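Local coordinates for protein ORF10 (Moritella marina, PDB 6RIW) that forms the ketosynthase-chain length factor didomain of a polyunsaturated fatty acid synthase and probably catalyses the condensation steps that lengthen the acyl chain, at residues Lys57-His62 and Gln239-Asn244; Ala46-Asn51 and Gly593-Thr598. All coordinates share one frame; numbering follows the deposited sequence.

From the N terminus, residues 46-51 and then 57-62 lie in the long loop between helix 38-41 and strand 62-64 of the first ketosynthase-family region. Contact 1 closes a loop of 176 residues by bringing 57-62 to 239-244, just beyond helix 228-237. Contact 2 closes a far longer one, of 541 residues, reaching from 46-51 to helices 589-595 and 597-608 in the second such region; contact 1 is nested inside it. Their centres lie about 14 Å apart, and backbone pairing joins them: F58 N lies 2.9 Å from Y48 O, a probable hydrogen bond. One loop thus packs on its own domain and on the other.

Contact 1: residues Lys57-His62 and Gln239-Asn244; sequences KFYCVH and QAYPAN
Y59 and Y241 form an edge-to-face (T-shaped) aromatic pair where the loop leading to strand 62-64 meets the Schellman-type end of helix 228-237, at Q239, within the first thiolase-like ketosynthase domain. That helix also borders the contact, with F235 and S236 touching the Y241 side chain. The two ring planes stand 89° apart with centroids separated by 5.8 Å, the edge of Y241 addressing the face of Y59. Y241 CB packs against Y59 CE1 at 3.5 Å.

A direct hydrogen bond runs from Y59 OH to Y241 O, 2.7 Å long; the C=O...donor angle is 120° and the hydroxyl is tilted moderately from the carbonyl plane. A water supplies a further link, donating to H62 O at 2.8 Å and hydrogen-bonding Y241 OH.

C60 covers one face of the Y241 ring by a CH-pi contact, its CB 3.7 Å from the centroid and offset toward the rim. SG, placed anti to the backbone N (chi1 176°), makes an oblique sulfur-aromatic contact with the same ring, its closest ring atom being Y241 CD1 at 3.6 Å.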
ATOM      1  N   LYS A  57      -0.218 -16.711  18.860  1.00 22.10           N
ATOM      2  CA  LYS A  57      -0.692 -17.935  18.221  1.00 21.61           C
ATOM      3  C   LYS A  57      -1.816 -17.607  17.245  1.00 22.32           C
ATOM      4  O   LYS A  57      -2.583 -16.664  17.456  1.00 24.36           O
ATOM      5  CB  LYS A  57      -1.221 -18.949  19.261  1.00 22.31           C
ATOM      6  CG  LYS A  57      -0.256 -19.297  20.354  1.00 22.73           C
ATOM      7  CD  LYS A  57       0.810 -20.248  19.848  1.00 24.39           C
ATOM      8  CE  LYS A  57       1.644 -20.765  21.011  1.00 25.77           C
ATOM      9  NZ  LYS A  57       2.884 -21.433  20.551  1.00 34.58           N
ATOM     10  N   PHE A  58      -1.920 -18.377  16.165  1.00 21.35           N
ATOM     11  CA  PHE A  58      -3.141 -18.322  15.375  1.00 21.83           C
ATOM     12  C   PHE A  58      -3.976 -19.570  15.649  1.00 23.08           C
ATOM     13  O   PHE A  58      -3.463 -20.580  16.123  1.00 23.94           O
ATOM     14  CB  PHE A  58      -2.880 -18.141  13.863  1.00 24.81           C
ATOM     15  CG  PHE A  58      -1.658 -18.833  13.327  1.00 22.68           C
ATOM     16  CD1 PHE A  58      -1.552 -20.207  13.349  1.00 24.35           C
ATOM     17  CD2 PHE A  58      -0.655 -18.099  12.720  1.00 22.03           C
ATOM     18  CE1 PHE A  58      -0.438 -20.840  12.809  1.00 22.63           C
ATOM     19  CE2 PHE A  58       0.460 -18.715  12.170  1.00 24.60           C
ATOM     20  CZ  PHE A  58       0.572 -20.094  12.216  1.00 24.69           C
ATOM     21  N   TYR A  59      -5.291 -19.473  15.442  1.00 23.00           N
ATOM     22  CA  TYR A  59      -6.161 -20.609  15.740  1.00 23.55           C
ATOM     23  C   TYR A  59      -6.780 -21.201  14.486  1.00 25.01           C
ATOM     24  O   TYR A  59      -7.695 -22.020  14.586  1.00 26.16           O
ATOM     25  CB  TYR A  59      -7.252 -20.223  16.754  1.00 24.37           C
ATOM     26  CG  TYR A  59      -8.299 -19.215  16.292  1.00 23.60           C
ATOM     27  CD1 TYR A  59      -9.524 -19.633  15.794  1.00 23.07           C
ATOM     28  CD2 TYR A  59      -8.074 -17.852  16.417  1.00 21.57           C
ATOM     29  CE1 TYR A  59     -10.488 -18.718  15.403  1.00 21.30           C
ATOM     30  CE2 TYR A  59      -9.025 -16.928  16.040  1.00 24.05           C
ATOM     31  CZ  TYR A  59     -10.228 -17.362  15.523  1.00 24.11           C
ATOM     32  OH  TYR A  59     -11.165 -16.430  15.146  1.00 20.97           O
ATOM     33  N   CYS A  60      -6.286 -20.821  13.309  1.00 23.40           N
ATOM     34  CA  CYS A  60      -6.750 -21.386  12.050  1.00 25.59           C
ATOM     35  C   CYS A  60      -5.592 -21.349  11.060  1.00 28.68           C
ATOM     36  O   CYS A  60      -4.888 -20.336  10.980  1.00 28.06           O
ATOM     37  CB  CYS A  60      -7.957 -20.595  11.523  1.00 25.21           C
ATOM     38  SG  CYS A  60      -8.594 -21.110   9.892  1.00 30.55           S
ATOM     39  N   VAL A  61      -5.373 -22.451  10.335  1.00 23.88           N
ATOM     40  CA  VAL A  61      -4.341 -22.496   9.295  1.00 26.92           C
ATOM     41  C   VAL A  61      -4.928 -22.662   7.901  1.00 27.15           C
ATOM     42  O   VAL A  61      -4.164 -22.726   6.923  1.00 25.94           O
ATOM     43  CB  VAL A  61      -3.292 -23.595   9.570  1.00 26.88           C
ATOM     44  CG1 VAL A  61      -2.522 -23.298  10.850  1.00 30.62           C
ATOM     45  CG2 VAL A  61      -3.946 -24.963   9.630  1.00 29.79           C
ATOM     46  N   HIS A  62      -6.254 -22.697   7.769  1.00 22.57           N
ATOM     47  CA  HIS A  62      -6.894 -22.833   6.470  1.00 23.43           C
ATOM     48  C   HIS A  62      -6.836 -21.518   5.697  1.00 24.12           C
ATOM     49  O   HIS A  62      -6.988 -20.436   6.270  1.00 22.57           O
ATOM     50  CB  HIS A  62      -8.353 -23.269   6.638  1.00 24.11           C
ATOM     51  CG  HIS A  62      -8.510 -24.720   6.971  1.00 29.36           C
ATOM     52  ND1 HIS A  62      -8.534 -25.189   8.269  1.00 35.27           N
ATOM     53  CD2 HIS A  62      -8.624 -25.809   6.175  1.00 31.63           C
ATOM     54  CE1 HIS A  62      -8.655 -26.504   8.258  1.00 30.47           C
ATOM     55  NE2 HIS A  62      -8.714 -26.904   7.001  1.00 35.33           N
ATOM     56  N   GLN A 239     -10.181 -12.082  15.593  1.00 22.43           N
ATOM     57  CA  GLN A 239     -11.167 -13.165  15.764  1.00 25.11           C
ATOM     58  C   GLN A 239     -12.029 -13.342  14.509  1.00 25.83           C
ATOM     59  O   GLN A 239     -13.242 -13.574  14.583  1.00 24.15           O
ATOM     60  CB  GLN A 239     -12.046 -12.919  16.991  1.00 28.54           C
ATOM     61  CG  GLN A 239     -11.316 -12.937  18.321  1.00 32.38           C
ATOM     62  CD  GLN A 239     -12.260 -12.615  19.471  1.00 37.38           C
ATOM     63  OE1 GLN A 239     -13.401 -13.085  19.503  1.00 36.60           O
ATOM     64  NE2 GLN A 239     -11.800 -11.786  20.402  1.00 38.79           N
ATOM     65  N   ALA A 240     -11.399 -13.226  13.342  1.00 20.19           N
ATOM     66  CA  ALA A 240     -12.111 -13.295  12.072  1.00 22.82           C
ATOM     67  C   ALA A 240     -12.250 -14.712  11.532  1.00 21.12           C
ATOM     68  O   ALA A 240     -13.095 -14.944  10.661  1.00 20.74           O
ATOM     69  CB  ALA A 240     -11.410 -12.418  11.027  1.00 21.46           C
ATOM     70  N   TYR A 241     -11.448 -15.659  12.019  1.00 21.97           N
ATOM     71  CA  TYR A 241     -11.563 -17.059  11.630  1.00 22.63           C
ATOM     72  C   TYR A 241     -12.750 -17.730  12.337  1.00 21.40           C
ATOM     73  O   TYR A 241     -13.043 -17.422  13.495  1.00 24.49           O
ATOM     74  CB  TYR A 241     -10.278 -17.806  11.982  1.00 22.47           C
ATOM     75  CG  TYR A 241      -9.063 -17.435  11.147  1.00 21.43           C
ATOM     76  CD1 TYR A 241      -9.065 -17.591   9.773  1.00 24.01           C
ATOM     77  CD2 TYR A 241      -7.891 -16.958  11.756  1.00 22.80           C
ATOM     78  CE1 TYR A 241      -7.943 -17.259   9.009  1.00 25.97           C
ATOM     79  CE2 TYR A 241      -6.769 -16.639  11.010  1.00 22.09           C
ATOM     80  CZ  TYR A 241      -6.801 -16.793   9.641  1.00 22.75           C
ATOM     81  OH  TYR A 241      -5.703 -16.479   8.883  1.00 23.07           O
ATOM     82  N   PRO A 242     -13.425 -18.677  11.676  1.00 21.82           N
ATOM     83  CA  PRO A 242     -14.652 -19.254  12.263  1.00 25.04           C
ATOM     84  C   PRO A 242     -14.346 -20.225  13.400  1.00 28.26           C
ATOM     85  O   PRO A 242     -13.540 -21.145  13.255  1.00 28.22           O
ATOM     86  CB  PRO A 242     -15.319 -19.968  11.078  1.00 26.40           C
ATOM     87  CG  PRO A 242     -14.195 -20.290  10.139  1.00 26.15           C
ATOM     88  CD  PRO A 242     -13.187 -19.156  10.301  1.00 23.78           C
ATOM     89  N   ALA A 243     -15.022 -20.022  14.537  1.00 29.04           N
ATOM     90  CA  ALA A 243     -14.794 -20.892  15.683  1.00 33.05           C
ATOM     91  C   ALA A 243     -15.235 -22.320  15.388  1.00 36.45           C
ATOM     92  O   ALA A 243     -14.593 -23.267  15.856  1.00 37.52           O
ATOM     93  CB  ALA A 243     -15.508 -20.340  16.920  1.00 36.18           C
ATOM     94  N   ASN A 244     -16.287 -22.503  14.584  1.00 30.90           N
ATOM     95  CA  ASN A 244     -16.730 -23.839  14.198  1.00 31.45           C
ATOM     96  C   ASN A 244     -16.047 -24.350  12.927  1.00 28.67           C
ATOM     97  O   ASN A 244     -16.475 -25.362  12.366  1.00 31.04           O
ATOM     98  CB  ASN A 244     -18.254 -23.859  14.039  1.00 31.44           C
ATOM     99  CG  ASN A 244     -18.734 -23.066  12.837  1.00 32.10           C
ATOM    100  OD1 ASN A 244     -17.953 -22.370  12.179  1.00 28.20           O
ATOM    101  ND2 ASN A 244     -20.027 -23.170  12.541  1.00 27.16           N
TER
HETATM  102  O   HOH W   1      -6.157 -17.761   6.275  1.00 21.82           O

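Contact 2: residues Ala46-Asn51 and Gly593-Thr598; sequences AKYTAN and GRVNLT
Y48 carries most of this contact, its ring meeting V595, N596 and T598 around the junction of helices 589-595 and 597-608. Y48 CG lies anti to the carbonyl carbon (chi1 -70°), a start from which the ring end comes nearer to 593-598. V595 O lies in plane at the ring edge, 3.4 Å from Y48 CE2, while V595 CG1 packs against that same ring carbon at 3.8 Å. The T598 side chain meets Y48 tip to tip: T598 CB is 3.7 Å from Y48 CE2, an oblique approach to the ring. The N596 side chain crosses that of Y48 at about a right angle, with ring and amide planes 71° apart; the backbone O of N596 comes within 3.1 Å of Y48 OH.

In the second shell, Y48 OH is hydrogen-bonded to T599 OG1, N596 OD1 to R592 NE, and T598 OG1 to K625 NZ. A salt bridge joins K47 NZ to E602 OE1 of helix 597-608. M233 of helix 228-237 touches both Y48 and V595.

The chain turns at N596, with T598 N bonded to V595 O at 3.2 Å. Residues 46-51 and 593-598 fall in separate ketosynthase-family regions, making this a buried interface between the two thiolase-like halves of a ketosynthase-chain length factor didomain.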
ATOM      1  N   ALA A  46       2.319 -25.875  13.248  1.00 24.00           N
ATOM      2  CA  ALA A  46       1.768 -26.425  14.487  1.00 25.79           C
ATOM      3  C   ALA A  46       2.374 -25.770  15.724  1.00 23.27           C
ATOM      4  O   ALA A  46       1.700 -25.656  16.751  1.00 24.48           O
ATOM      5  CB  ALA A  46       1.985 -27.943  14.534  1.00 25.32           C
ATOM      6  N   LYS A  47       3.641 -25.337  15.650  1.00 21.83           N
ATOM      7  CA  LYS A  47       4.274 -24.648  16.779  1.00 23.27           C
ATOM      8  C   LYS A  47       3.638 -23.293  17.075  1.00 20.73           C
ATOM      9  O   LYS A  47       3.896 -22.721  18.141  1.00 19.63           O
ATOM     10  CB  LYS A  47       5.769 -24.444  16.510  1.00 21.15           C
ATOM     11  CG  LYS A  47       6.573 -25.730  16.481  1.00 23.03           C
ATOM     12  CD  LYS A  47       6.988 -26.134  17.890  1.00 27.75           C
ATOM     13  CE  LYS A  47       7.665 -27.505  17.905  1.00 33.96           C
ATOM     14  NZ  LYS A  47       7.892 -27.964  19.307  1.00 33.00           N
ATOM     15  N   TYR A  48       2.868 -22.746  16.139  1.00 22.81           N
ATOM     16  CA  TYR A  48       2.260 -21.431  16.302  1.00 21.23           C
ATOM     17  C   TYR A  48       0.744 -21.511  16.360  1.00 23.18           C
ATOM     18  O   TYR A  48       0.079 -20.467  16.331  1.00 21.93           O
ATOM     19  CB  TYR A  48       2.714 -20.497  15.166  1.00 17.95           C
ATOM     20  CG  TYR A  48       4.170 -20.127  15.317  1.00 18.60           C
ATOM     21  CD1 TYR A  48       5.168 -20.937  14.792  1.00 17.78           C
ATOM     22  CD2 TYR A  48       4.550 -18.997  16.048  1.00 20.82           C
ATOM     23  CE1 TYR A  48       6.510 -20.616  14.958  1.00 18.99           C
ATOM     24  CE2 TYR A  48       5.903 -18.675  16.238  1.00 17.25           C
ATOM     25  CZ  TYR A  48       6.873 -19.492  15.680  1.00 19.09           C
ATOM     26  OH  TYR A  48       8.219 -19.191  15.822  1.00 20.97           O
ATOM     27  N   THR A  49       0.185 -22.722  16.431  1.00 21.07           N
ATOM     28  CA  THR A  49      -1.259 -22.939  16.422  1.00 24.49           C
ATOM     29  C   THR A  49      -1.739 -23.229  17.840  1.00 28.06           C
ATOM     30  O   THR A  49      -1.163 -24.070  18.540  1.00 28.07           O
ATOM     31  CB  THR A  49      -1.634 -24.103  15.491  1.00 23.23           C
ATOM     32  OG1 THR A  49      -1.154 -23.849  14.155  1.00 23.92           O
ATOM     33  CG2 THR A  49      -3.151 -24.297  15.440  1.00 25.55           C
ATOM     34  N   ALA A  50      -2.787 -22.528  18.265  1.00 25.50           N
ATOM     35  CA  ALA A  50      -3.422 -22.813  19.547  1.00 27.75           C
ATOM     36  C   ALA A  50      -4.902 -22.467  19.467  1.00 29.22           C
ATOM     37  O   ALA A  50      -5.508 -22.574  18.397  1.00 31.79           O
ATOM     38  CB  ALA A  50      -2.731 -22.038  20.667  1.00 30.52           C
ATOM     39  N   ASN A  51      -5.492 -22.025  20.570  1.00 29.66           N
ATOM     40  CA  ASN A  51      -6.890 -21.621  20.594  1.00 32.14           C
ATOM     41  C   ASN A  51      -7.030 -20.107  20.451  1.00 32.72           C
ATOM     42  O   ASN A  51      -6.083 -19.335  20.643  1.00 29.55           O
ATOM     43  CB  ASN A  51      -7.568 -22.080  21.892  1.00 34.78           C
ATOM     44  CG  ASN A  51      -7.371 -23.563  22.164  1.00 40.22           C
ATOM     45  OD1 ASN A  51      -6.698 -23.951  23.124  1.00 43.55           O
ATOM     46  ND2 ASN A  51      -7.953 -24.398  21.317  1.00 38.59           N
ATOM     47  N   GLY A 593       9.462 -10.286  14.396  1.00 11.70           N
ATOM     48  CA  GLY A 593      10.674 -10.295  15.197  1.00 12.54           C
ATOM     49  C   GLY A 593      10.427 -10.755  16.622  1.00 14.91           C
ATOM     50  O   GLY A 593      11.268 -11.432  17.218  1.00 13.56           O
ATOM     51  N   ARG A 594       9.266 -10.408  17.181  1.00 11.57           N
ATOM     52  CA  ARG A 594       8.873 -10.929  18.492  1.00 13.60           C
ATOM     53  C   ARG A 594       8.318 -12.352  18.396  1.00 14.84           C
ATOM     54  O   ARG A 594       8.766 -13.269  19.099  1.00 12.41           O
ATOM     55  CB  ARG A 594       7.835  -9.987  19.113  1.00 16.43           C
ATOM     56  CG  ARG A 594       7.088 -10.555  20.328  1.00 16.52           C
ATOM     57  CD  ARG A 594       5.691  -9.957  20.554  1.00 19.33           C
ATOM     58  NE  ARG A 594       4.975 -10.843  21.475  1.00 20.93           N
ATOM     59  CZ  ARG A 594       5.027 -10.757  22.801  1.00 20.58           C
ATOM     60  NH1 ARG A 594       5.716  -9.787  23.373  1.00 17.92           N
ATOM     61  NH2 ARG A 594       4.384 -11.651  23.551  1.00 22.13           N
ATOM     62  N   VAL A 595       7.345 -12.554  17.528  1.00 11.13           N
ATOM     63  CA  VAL A 595       6.569 -13.797  17.531  1.00 13.14           C
ATOM     64  C   VAL A 595       7.464 -15.002  17.256  1.00 13.96           C
ATOM     65  O   VAL A 595       7.327 -16.063  17.886  1.00 14.14           O
ATOM     66  CB  VAL A 595       5.427 -13.692  16.509  1.00 14.90           C
ATOM     67  CG1 VAL A 595       4.866 -15.051  16.195  1.00 17.30           C
ATOM     68  CG2 VAL A 595       4.340 -12.727  17.031  1.00 17.08           C
ATOM     69  N   ASN A 596       8.423 -14.842  16.350  1.00 12.71           N
ATOM     70  CA  ASN A 596       9.225 -15.978  15.895  1.00 14.45           C
ATOM     71  C   ASN A 596      10.187 -16.479  16.969  1.00 14.64           C
ATOM     72  O   ASN A 596      10.695 -17.605  16.859  1.00 13.92           O
ATOM     73  CB  ASN A 596       9.985 -15.573  14.632  1.00 12.49           C
ATOM     74  CG  ASN A 596      10.143 -16.708  13.649  1.00 17.17           C
ATOM     75  OD1 ASN A 596       9.856 -16.551  12.460  1.00 14.81           O
ATOM     76  ND2 ASN A 596      10.662 -17.852  14.124  1.00 15.32           N
ATOM     77  N   LEU A 597      10.424 -15.690  18.018  1.00 11.82           N
ATOM     78  CA  LEU A 597      11.314 -16.154  19.074  1.00 15.05           C
ATOM     79  C   LEU A 597      10.779 -17.412  19.763  1.00 15.92           C
ATOM     80  O   LEU A 597      11.557 -18.102  20.417  1.00 17.11           O
ATOM     81  CB  LEU A 597      11.565 -15.041  20.095  1.00 16.56           C
ATOM     82  CG  LEU A 597      12.401 -13.880  19.534  1.00 11.99           C
ATOM     83  CD1 LEU A 597      12.437 -12.708  20.539  1.00 16.38           C
ATOM     84  CD2 LEU A 597      13.797 -14.350  19.249  1.00 15.14           C
ATOM     85  N   THR A 598       9.477 -17.707  19.632  1.00 17.13           N
ATOM     86  CA  THR A 598       8.903 -18.984  20.084  1.00 20.11           C
ATOM     87  C   THR A 598       9.748 -20.185  19.658  1.00 20.11           C
ATOM     88  O   THR A 598      10.164 -21.007  20.484  1.00 18.44           O
ATOM     89  CB  THR A 598       7.481 -19.142  19.527  1.00 21.27           C
ATOM     90  OG1 THR A 598       6.616 -18.194  20.161  1.00 28.24           O
ATOM     91  CG2 THR A 598       6.947 -20.557  19.788  1.00 25.90           C
TER